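Apical membrane antigen 1 (Babesia divergens, PDB 4APM) probably takes part in host-cell invasion at the moving junction as a calcium-binding surface antigen, here represented by its extracellular domains I, II and III. Local coordinates at residues S240-F245 against S253-E258; M314-Y319 against E331-L336; G28-L33 against M191-S196; F227-N232 against V236-A241. All coordinates share one frame; numbering follows the deposited sequence.

How the interactions relate
All four contacts lie away from the calcium site. Interaction 1 is a surface contact in which a helix leans on the edge strand 242-245, through apolar side chains and a carboxylate. Interaction 2 is more buried: an indole of strand 316-320, in the same sheet, is covered by residues 331-333. Interaction 4 sits about 8 Å from it, centre to centre, and is chiefly a backbone affair between hairpin strands; strands 225-231 and 335-339 are sheet neighbours. Its end, Ser240 and Ala241, also begins interaction 1. Interaction 3, a proline-tyrosine contact with a bridging water, meets interaction 1 mainly through Phe257 and Ser253 of helix 249-257 and interaction 2 through Ile29, but does not touch interaction 4.

Interaction 1: residues S240-F245 against S253-E258; sequences SAFEEF and SALMFE
Leu255 reaches out from the helix toward strand 242-245 and carries nearly all of the apolar contact. Its CD2 methyl meets the rim of the Phe242 ring close to the ring plane, 3.6 Å from CE1 and equally near CZ, so the ring presents an edge and not a face. Phe242 holds CG between its backbone N and carbonyl carbon (chi1 72°), and from a CB directed along the contact this turns the ring end to the helix. The other methyl, CD1, fits between the Phe242 rim and Glu244.

The helix-on-sheet arrangement is consistent with the PAN-like fold to which the family is assigned: helix 249-257 packs against an antiparallel sheet, and the Cys252-Cys326 disulfide ties it to the neighbouring strand 325-329. Ala241 and Phe242 both face Val328 there, a classic beta bulge at the sheet's edge.

Polar groups contribute by packing here. Glu244 crosses Leu255 at about a right angle; its CB lies 3.9 Å from Leu255 CD1, while its bent chain brings carboxylate OE1 to 3.4 Å from the same methyl, a packing contact and not a polar bond. On the strand's other side Glu243 turns away, its chain lying on Leu325 and Arg327.

Interaction 2: residues M314-Y319 against E331-L336; sequences MNWANY and ETPNCL
Trp316 points its CB at the 331-336 segment and turns one face of its indole to the backbone of Glu331 and Thr332 and the ring of Pro333. With CG anti to the carbonyl carbon (chi1 -42°), the ring system swings out beside the backbone N. The first ring atoms, CG and CD1, lie against the proline, CD1 3.9 Å from Pro333 CG. Further along the five-membered ring NE1 comes to 3.5 Å from Pro333 CD, yet its N-H is spent elsewhere, on the carbonyl oxygen of Phe19. Where the rings fuse, CE2 touches Pro333 CD at 3.4 Å. That methylene stands almost squarely above the five-membered ring, 13° off the normal through its centroid, as a CH-pi contact.

On the six-membered ring the company changes. CZ3 lies 3.4 Å from Glu331 O, which rests over the face near the rim and makes no hydrogen bond to the ring. CH2, at the far end, meets Thr332 at CA, 3.8 Å away in a more tilted CH-pi contact, and at OG1, 3.7 Å away. The opposite face of the indole is backed by Asn315 CB, and Phe227 meets Trp316 edge-to-face. The indole is thus sandwiched, with its single polar atom satisfied. Strand 316-320 forms a hairpin with 325-329, and the chain leaving that hairpin folds back over the tryptophan before entering strand 335-339, held to the adjacent hairpin by the Cys235-Cys335 disulfide: a tryptophan-proline CH-pi stack where the chain between strands 325-329 and 335-339 crosses from one sheet to the other.

Interaction 3: residues G28-L33 against M191-S196; sequences GIYVDL and MEPMKS
Tyr30 and Pro193 make the bulk of this contact, their side chains crossing at about a right angle. Pro193 CG lies over one face of the Tyr30 ring, 4.0 Å from its centroid and 15° off the normal, a CH-pi contact displaced somewhat toward the rim. CD continues along the ring to its phenolic end, 3.7 Å from CZ. Tyr30 sets CG anti to the backbone N (chi1 -174°), which carries the ring over the proline although its CB does not aim there. Beside it Val31 adds a methyl, CG2, 4.1 Å from Pro193 CG.

The loop 28-33 thereby rests on strand 191-195, which forms a two-stranded antiparallel sheet with 56-60. Phe257 of helix 249-257 closes in on the same place, edge-to-face with Tyr30 and also touching Pro193, so the proline lies where the loop 28-33, the two-stranded sheet and helix 249-257 come together.

Across the contact the polar link is a water. It lies in the plane of the phenol, at its edge, is 2.7 Å from Tyr30 OH and donates a hydrogen bond to Pro193 O at the same length, linking hydroxyl and backbone with no direct hydrogen bond between them. Tyr30 O sits 3.4 Å from Pro193 CG as plain packing; Lys56 NZ bonds this carbonyl and that of Ile29. On the strand, Lys195 NZ is gripped by the carbonyls of Met54, Ala347 and Gly349.

Interaction 4: residues F227-N232 against V236-A241; sequences FGRGAN and VAIESA
Arg229 N donates to Val236 O at 2.9 Å, the shortest hydrogen bond between the two segments. It is also somewhat bent, 145° at the hydrogen, with the donor tilted from the carbonyl plane. Its return partner, Val236 N to Arg229 O at 3.0 Å, is straighter, but approaches from above that carbonyl's plane. Together they define an antiparallel hydrogen-bonded pair. Two residues further along, Ile238 N donates to Phe227 O at 3.1 Å and almost linearly (167°), while Ala237 CA adds a CA-H...O contact to the same oxygen.

Between these bonds Gly228 and Ala237 form a non-hydrogen-bonded pair with their CA atoms 4.1 Å apart. Gly228, having no side chain, lets Val236 O come within 3.0 Å of its CA.

Side chains pack on this frame. Ile238 turns CD1 onto the root of Arg229, 3.6 Å from its CG, the two chains crossing at a slant; the arginine bends at chi3, and its guanidinium NH1 bonds Thr332 O. Toward the turn, Val236 CG2 meets Ala231 CB at 4.0 Å. On the other side of strand 225-231 Gly228 also pairs with Asn334 and Cys335, where a classic beta bulge occurs, and Ala237 bonds to Tyr368. The arrangement is a beta hairpin, strands 225-231 and 234-237, set within a mixed sheet and linked from Cys235 of its second strand to Cys335 of strand 335-339 by a disulfide.

Interaction 1: residues S240-F245 against S253-E258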
# COMPACT_ATOMS: atom_id res chain seq x y z
N SER A 240 13.98 11.53 -1.21
CA SER A 240 13.12 11.29 -0.07
C SER A 240 12.30 12.54 0.19
O SER A 240 12.81 13.66 0.06
CB SER A 240 13.98 10.98 1.14
OG SER A 240 14.97 10.05 0.79
N ALA A 241 11.03 12.36 0.55
CA ALA A 241 10.27 13.42 1.20
C ALA A 241 10.79 13.58 2.63
O ALA A 241 10.97 14.69 3.12
CB ALA A 241 8.77 13.10 1.21
N PHE A 242 11.02 12.46 3.30
CA PHE A 242 11.76 12.48 4.56
C PHE A 242 12.31 11.09 4.78
O PHE A 242 11.90 10.16 4.09
CB PHE A 242 10.89 12.95 5.75
CG PHE A 242 9.86 11.94 6.19
CD1 PHE A 242 10.16 10.98 7.15
CD2 PHE A 242 8.57 11.96 5.64
CE1 PHE A 242 9.22 10.05 7.55
CE2 PHE A 242 7.62 11.03 6.03
CZ PHE A 242 7.95 10.07 6.98
N GLU A 243 13.30 10.98 5.65
CA GLU A 243 13.95 9.70 5.91
C GLU A 243 14.08 9.48 7.39
O GLU A 243 14.25 10.44 8.15
CB GLU A 243 15.34 9.66 5.35
CG GLU A 243 15.56 10.45 4.09
CD GLU A 243 16.89 10.14 3.50
OE1 GLU A 243 17.85 9.99 4.28
OE2 GLU A 243 16.94 9.93 2.28
N GLU A 244 14.05 8.20 7.78
CA GLU A 244 14.34 7.77 9.16
C GLU A 244 14.80 6.34 9.19
O GLU A 244 14.38 5.51 8.36
CB GLU A 244 13.13 7.93 10.06
CG GLU A 244 13.20 9.19 10.90
CD GLU A 244 11.84 9.84 11.01
OE1 GLU A 244 10.88 9.07 11.06
OE2 GLU A 244 11.74 11.09 10.99
N PHE A 245 15.71 6.05 10.12
CA PHE A 245 16.13 4.68 10.38
C PHE A 245 15.02 3.98 11.11
O PHE A 245 14.46 4.55 12.04
CB PHE A 245 17.43 4.67 11.20
CG PHE A 245 18.64 5.07 10.40
CD1 PHE A 245 19.26 4.15 9.57
CD2 PHE A 245 19.12 6.38 10.42
CE1 PHE A 245 20.36 4.52 8.79
CE2 PHE A 245 20.21 6.77 9.65
CZ PHE A 245 20.84 5.84 8.84
N SER A 253 7.03 0.68 6.84
CA SER A 253 5.72 0.69 6.29
C SER A 253 4.76 1.55 7.14
O SER A 253 4.02 2.38 6.61
CB SER A 253 5.19 -0.74 6.11
OG SER A 253 3.94 -0.71 5.47
N ALA A 254 4.84 1.41 8.47
CA ALA A 254 3.90 2.14 9.35
C ALA A 254 4.15 3.65 9.33
O ALA A 254 3.22 4.44 9.48
CB ALA A 254 3.97 1.60 10.78
N LEU A 255 5.42 4.03 9.17
CA LEU A 255 5.85 5.43 9.12
C LEU A 255 5.31 6.12 7.88
O LEU A 255 4.89 7.27 7.92
CB LEU A 255 7.39 5.46 9.04
CG LEU A 255 8.22 6.55 9.71
CD1 LEU A 255 9.56 6.71 9.00
CD2 LEU A 255 7.50 7.88 9.85
N MET A 256 5.45 5.44 6.74
CA MET A 256 4.96 5.95 5.48
C MET A 256 3.42 6.02 5.48
O MET A 256 2.81 7.01 5.01
CB MET A 256 5.46 5.04 4.36
CG MET A 256 4.76 5.29 3.04
SD MET A 256 4.05 3.87 2.25
CE MET A 256 5.15 2.45 2.51
N PHE A 257 2.78 4.96 5.97
CA PHE A 257 1.31 4.90 6.01
C PHE A 257 0.68 6.13 6.72
O PHE A 257 -0.32 6.67 6.26
CB PHE A 257 0.88 3.59 6.67
CG PHE A 257 -0.62 3.42 6.77
CD1 PHE A 257 -1.38 3.07 5.66
CD2 PHE A 257 -1.26 3.51 8.00
CE1 PHE A 257 -2.75 2.85 5.77
CE2 PHE A 257 -2.63 3.30 8.10
CZ PHE A 257 -3.38 2.97 6.98
N GLU A 258 1.28 6.58 7.82
CA GLU A 258 0.78 7.72 8.57
C GLU A 258 0.71 8.98 7.71
O GLU A 258 0.02 9.93 8.08
CB GLU A 258 1.70 8.03 9.75
CG GLU A 258 1.73 6.96 10.80
CD GLU A 258 2.47 7.43 12.04
OE1 GLU A 258 3.36 8.31 11.91
OE2 GLU A 258 2.14 6.94 13.14

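Interaction 2: residues M314-Y319 against E331-L336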
# COMPACT_ATOMS: atom_id res chain seq x y z
N MET A 314 2.14 10.75 0.52
CA MET A 314 3.40 10.01 0.53
C MET A 314 3.12 8.52 0.61
O MET A 314 3.13 7.95 1.70
CB MET A 314 4.24 10.44 1.71
CG MET A 314 4.33 11.94 1.83
SD MET A 314 5.55 12.42 3.06
CE MET A 314 5.20 14.17 3.16
N ASN A 315 2.95 7.90 -0.56
CA ASN A 315 2.36 6.55 -0.68
C ASN A 315 3.34 5.38 -0.87
O ASN A 315 2.90 4.25 -1.05
CB ASN A 315 1.35 6.53 -1.85
CG ASN A 315 0.21 7.52 -1.65
OD1 ASN A 315 -0.19 7.82 -0.52
ND2 ASN A 315 -0.39 7.97 -2.77
N TRP A 316 4.63 5.68 -0.92
CA TRP A 316 5.66 4.70 -1.32
C TRP A 316 6.86 4.95 -0.47
O TRP A 316 7.09 6.10 -0.02
CB TRP A 316 6.05 4.87 -2.80
CG TRP A 316 4.92 5.14 -3.78
CD1 TRP A 316 4.26 4.21 -4.58
CD2 TRP A 316 4.33 6.44 -4.14
NE1 TRP A 316 3.30 4.83 -5.38
CE2 TRP A 316 3.30 6.17 -5.15
CE3 TRP A 316 4.51 7.75 -3.70
CZ2 TRP A 316 2.54 7.17 -5.72
CZ3 TRP A 316 3.73 8.77 -4.30
CH2 TRP A 316 2.78 8.48 -5.29
N ALA A 317 7.61 3.89 -0.19
CA ALA A 317 8.84 3.99 0.60
C ALA A 317 9.87 2.97 0.13
O ALA A 317 9.51 1.90 -0.38
CB ALA A 317 8.56 3.81 2.09
N ASN A 318 11.14 3.33 0.28
CA ASN A 318 12.25 2.42 0.05
C ASN A 318 12.85 2.03 1.36
O ASN A 318 13.29 2.89 2.12
CB ASN A 318 13.34 3.11 -0.74
CG ASN A 318 12.81 3.73 -2.00
OD1 ASN A 318 12.45 4.90 -2.00
ND2 ASN A 318 12.67 2.93 -3.05
N TYR A 319 12.83 0.75 1.65
CA TYR A 319 13.41 0.25 2.86
C TYR A 319 14.68 -0.51 2.53
O TYR A 319 14.64 -1.52 1.84
CB TYR A 319 12.45 -0.66 3.59
CG TYR A 319 13.08 -1.27 4.79
CD1 TYR A 319 13.57 -0.48 5.83
CD2 TYR A 319 13.35 -2.64 4.82
CE1 TYR A 319 14.18 -1.05 6.94
CE2 TYR A 319 13.96 -3.22 5.90
CZ TYR A 319 14.38 -2.42 6.95
OH TYR A 319 15.03 -3.01 7.99
N GLU A 331 6.64 11.43 -4.84
CA GLU A 331 6.49 11.49 -6.29
C GLU A 331 6.11 10.11 -6.79
O GLU A 331 6.56 9.08 -6.24
CB GLU A 331 7.79 11.95 -6.96
CG GLU A 331 8.27 13.34 -6.54
CD GLU A 331 9.68 13.65 -7.03
OE1 GLU A 331 10.12 13.05 -8.06
OE2 GLU A 331 10.36 14.49 -6.40
N THR A 332 5.34 10.08 -7.87
CA THR A 332 4.85 8.82 -8.41
C THR A 332 6.01 8.08 -9.09
O THR A 332 6.68 8.63 -9.94
CB THR A 332 3.72 9.07 -9.42
OG1 THR A 332 2.62 9.70 -8.76
CG2 THR A 332 3.24 7.77 -10.03
N PRO A 333 6.29 6.84 -8.66
CA PRO A 333 7.37 6.12 -9.35
C PRO A 333 6.90 5.65 -10.72
O PRO A 333 5.71 5.33 -10.90
CB PRO A 333 7.62 4.91 -8.45
CG PRO A 333 6.96 5.23 -7.14
CD PRO A 333 5.81 6.12 -7.47
N ASN A 334 7.82 5.60 -11.68
CA ASN A 334 7.53 5.01 -13.00
C ASN A 334 8.65 4.10 -13.53
O ASN A 334 8.59 3.63 -14.67
CB ASN A 334 7.12 6.08 -14.04
CG ASN A 334 8.27 7.01 -14.42
OD1 ASN A 334 9.44 6.64 -14.33
ND2 ASN A 334 7.93 8.24 -14.85
N CYS A 335 9.63 3.81 -12.67
CA CYS A 335 10.59 2.72 -12.90
C CYS A 335 11.26 2.28 -11.60
O CYS A 335 11.11 2.92 -10.55
CB CYS A 335 11.66 3.18 -13.88
SG CYS A 335 12.55 4.61 -13.23
N LEU A 336 12.01 1.18 -11.68
CA LEU A 336 12.73 0.65 -10.52
C LEU A 336 14.23 0.57 -10.85
O LEU A 336 14.60 0.43 -12.01
CB LEU A 336 12.18 -0.74 -10.15
CG LEU A 336 10.69 -0.92 -9.84
CD1 LEU A 336 10.40 -2.37 -9.47
CD2 LEU A 336 10.21 0.01 -8.74

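Interaction 3: residues G28-L33 against M191-S196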
# COMPACT_ATOMS: atom_id res chain seq x y z
N GLY A 28 -8.27 8.07 -0.68
CA GLY A 28 -7.35 8.15 0.44
C GLY A 28 -7.01 6.75 0.92
O GLY A 28 -7.73 5.81 0.62
N ILE A 29 -5.89 6.60 1.63
CA ILE A 29 -5.34 5.28 1.98
C ILE A 29 -5.28 5.22 3.50
O ILE A 29 -5.94 4.39 4.13
CB ILE A 29 -3.92 5.07 1.35
CG1 ILE A 29 -4.05 5.08 -0.18
CG2 ILE A 29 -3.30 3.76 1.83
CD1 ILE A 29 -2.75 5.09 -0.95
N TYR A 30 -4.55 6.14 4.08
CA TYR A 30 -4.60 6.37 5.51
C TYR A 30 -6.04 6.53 6.00
O TYR A 30 -6.54 5.71 6.81
CB TYR A 30 -3.77 7.62 5.86
CG TYR A 30 -3.63 7.84 7.33
CD1 TYR A 30 -3.00 6.89 8.13
CD2 TYR A 30 -4.16 8.99 7.94
CE1 TYR A 30 -2.88 7.08 9.48
CE2 TYR A 30 -4.02 9.19 9.30
CZ TYR A 30 -3.36 8.23 10.05
OH TYR A 30 -3.23 8.38 11.41
N VAL A 31 -6.72 7.56 5.48
CA VAL A 31 -8.17 7.73 5.69
C VAL A 31 -8.86 7.83 4.34
O VAL A 31 -8.53 8.71 3.50
CB VAL A 31 -8.49 9.02 6.50
CG1 VAL A 31 -10.01 9.28 6.52
CG2 VAL A 31 -7.90 8.94 7.91
N ASP A 32 -9.78 6.89 4.10
CA ASP A 32 -10.49 6.84 2.84
C ASP A 32 -11.96 7.24 3.06
O ASP A 32 -12.75 6.52 3.72
CB ASP A 32 -10.36 5.45 2.17
CG ASP A 32 -11.21 5.32 0.91
OD1 ASP A 32 -11.83 6.34 0.50
OD2 ASP A 32 -11.24 4.22 0.29
N LEU A 33 -12.26 8.45 2.61
CA LEU A 33 -13.60 9.02 2.67
C LEU A 33 -13.88 9.70 1.33
O LEU A 33 -14.42 10.78 1.29
CB LEU A 33 -13.69 10.07 3.80
CG LEU A 33 -13.58 9.51 5.22
CD1 LEU A 33 -13.55 10.62 6.30
CD2 LEU A 33 -14.72 8.52 5.46
N MET A 191 -10.03 7.66 17.84
CA MET A 191 -9.48 6.63 16.95
C MET A 191 -8.47 7.16 15.95
O MET A 191 -8.50 8.34 15.56
CB MET A 191 -10.62 5.87 16.24
CG MET A 191 -11.37 6.67 15.20
SD MET A 191 -12.76 5.77 14.46
CE MET A 191 -13.97 5.86 15.78
N GLU A 192 -7.57 6.28 15.54
CA GLU A 192 -6.73 6.51 14.37
C GLU A 192 -6.37 5.21 13.69
O GLU A 192 -6.27 4.18 14.36
CB GLU A 192 -5.46 7.24 14.76
CG GLU A 192 -4.67 6.61 15.89
CD GLU A 192 -3.48 7.46 16.26
OE1 GLU A 192 -3.61 8.69 16.26
OE2 GLU A 192 -2.40 6.90 16.49
N PRO A 193 -6.13 5.25 12.36
CA PRO A 193 -5.64 4.09 11.61
C PRO A 193 -4.19 3.77 11.95
O PRO A 193 -3.41 4.68 12.22
CB PRO A 193 -5.70 4.55 10.15
CG PRO A 193 -6.48 5.85 10.16
CD PRO A 193 -6.28 6.44 11.51
N MET A 194 -3.83 2.50 11.91
CA MET A 194 -2.43 2.15 11.81
C MET A 194 -2.15 0.95 10.92
O MET A 194 -3.03 0.15 10.64
CB MET A 194 -1.74 2.07 13.18
CG MET A 194 -2.04 0.86 14.03
SD MET A 194 -0.68 0.60 15.24
CE MET A 194 0.27 -0.65 14.38
N LYS A 195 -0.95 0.94 10.36
CA LYS A 195 -0.44 -0.15 9.55
C LYS A 195 0.22 -1.17 10.48
O LYS A 195 1.15 -0.84 11.22
CB LYS A 195 0.62 0.40 8.59
CG LYS A 195 0.98 -0.55 7.44
CD LYS A 195 -0.04 -0.54 6.32
CE LYS A 195 0.61 -0.88 4.98
NZ LYS A 195 -0.38 -1.21 3.89
N SER A 196 -0.30 -2.39 10.50
CA SER A 196 0.11 -3.31 11.53
C SER A 196 0.72 -4.53 10.92
O SER A 196 0.07 -5.22 10.15
CB SER A 196 -1.06 -3.70 12.42
OG SER A 196 -0.83 -5.00 12.90
O HOH W 1 -1.84 6.75 13.09

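Interaction 4: residues F227-N232 against V236-A241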
# COMPACT_ATOMS: atom_id res chain seq x y z
N PHE A 227 12.58 2.63 -5.85
CA PHE A 227 11.67 3.39 -6.73
C PHE A 227 12.40 4.52 -7.45
O PHE A 227 13.15 5.26 -6.82
CB PHE A 227 10.55 4.02 -5.90
CG PHE A 227 9.53 3.05 -5.41
CD1 PHE A 227 8.83 2.26 -6.31
CD2 PHE A 227 9.19 2.99 -4.06
CE1 PHE A 227 7.84 1.39 -5.88
CE2 PHE A 227 8.18 2.15 -3.63
CZ PHE A 227 7.51 1.33 -4.54
N GLY A 228 12.12 4.71 -8.74
CA GLY A 228 12.71 5.82 -9.48
C GLY A 228 11.77 6.45 -10.49
O GLY A 228 10.65 5.97 -10.71
N ARG A 229 12.23 7.53 -11.11
CA ARG A 229 11.59 8.03 -12.33
C ARG A 229 12.59 8.09 -13.48
O ARG A 229 13.78 8.38 -13.29
CB ARG A 229 10.93 9.40 -12.10
CG ARG A 229 9.74 9.36 -11.12
CD ARG A 229 9.18 10.74 -10.82
NE ARG A 229 8.77 11.44 -12.04
CZ ARG A 229 7.69 11.13 -12.75
NH1 ARG A 229 6.89 10.14 -12.38
NH2 ARG A 229 7.40 11.82 -13.84
N GLY A 230 12.09 7.82 -14.68
CA GLY A 230 12.91 7.90 -15.88
C GLY A 230 13.50 9.28 -16.05
O GLY A 230 12.83 10.30 -15.82
N ALA A 231 14.79 9.32 -16.37
CA ALA A 231 15.43 10.56 -16.78
C ALA A 231 16.64 10.29 -17.66
O ALA A 231 17.55 9.54 -17.28
CB ALA A 231 15.84 11.38 -15.57
N ASN A 232 16.63 10.88 -18.85
CA ASN A 232 17.77 10.82 -19.77
C ASN A 232 18.19 9.39 -20.06
O ASN A 232 19.38 9.09 -20.12
CB ASN A 232 18.96 11.59 -19.19
CG ASN A 232 18.82 13.09 -19.37
OD1 ASN A 232 19.81 13.82 -19.35
ND2 ASN A 232 17.59 13.55 -19.56
N VAL A 236 16.29 6.89 -12.42
CA VAL A 236 16.94 7.62 -11.31
C VAL A 236 16.12 7.51 -10.00
O VAL A 236 14.93 7.80 -9.98
CB VAL A 236 17.18 9.12 -11.66
CG1 VAL A 236 17.89 9.84 -10.53
CG2 VAL A 236 17.98 9.25 -12.96
N ALA A 237 16.78 7.08 -8.92
CA ALA A 237 16.17 7.00 -7.60
C ALA A 237 15.47 8.30 -7.24
O ALA A 237 16.02 9.40 -7.43
CB ALA A 237 17.23 6.66 -6.56
N ILE A 238 14.24 8.18 -6.72
CA ILE A 238 13.44 9.34 -6.31
C ILE A 238 13.90 9.85 -4.94
O ILE A 238 14.09 9.06 -4.00
CB ILE A 238 11.93 8.99 -6.26
CG1 ILE A 238 11.37 8.92 -7.66
CG2 ILE A 238 11.14 10.02 -5.46
CD1 ILE A 238 10.09 8.11 -7.75
N GLU A 239 14.04 11.17 -4.81
CA GLU A 239 14.50 11.79 -3.56
C GLU A 239 13.48 11.61 -2.44
O GLU A 239 12.27 11.55 -2.67
CB GLU A 239 14.78 13.28 -3.77
CG GLU A 239 13.55 14.05 -4.20
CD GLU A 239 13.73 15.56 -4.13
OE1 GLU A 239 14.82 16.03 -3.72
OE2 GLU A 239 12.75 16.27 -4.46
N SER A 240 13.98 11.53 -1.21
CA SER A 240 13.12 11.29 -0.07
C SER A 240 12.30 12.54 0.19
O SER A 240 12.81 13.66 0.06
CB SER A 240 13.98 10.98 1.14
OG SER A 240 14.97 10.05 0.79
N ALA A 241 11.03 12.36 0.55
CA ALA A 241 10.27 13.42 1.20
C ALA A 241 10.79 13.58 2.63
O ALA A 241 10.97 14.69 3.12
CB ALA A 241 8.77 13.10 1.21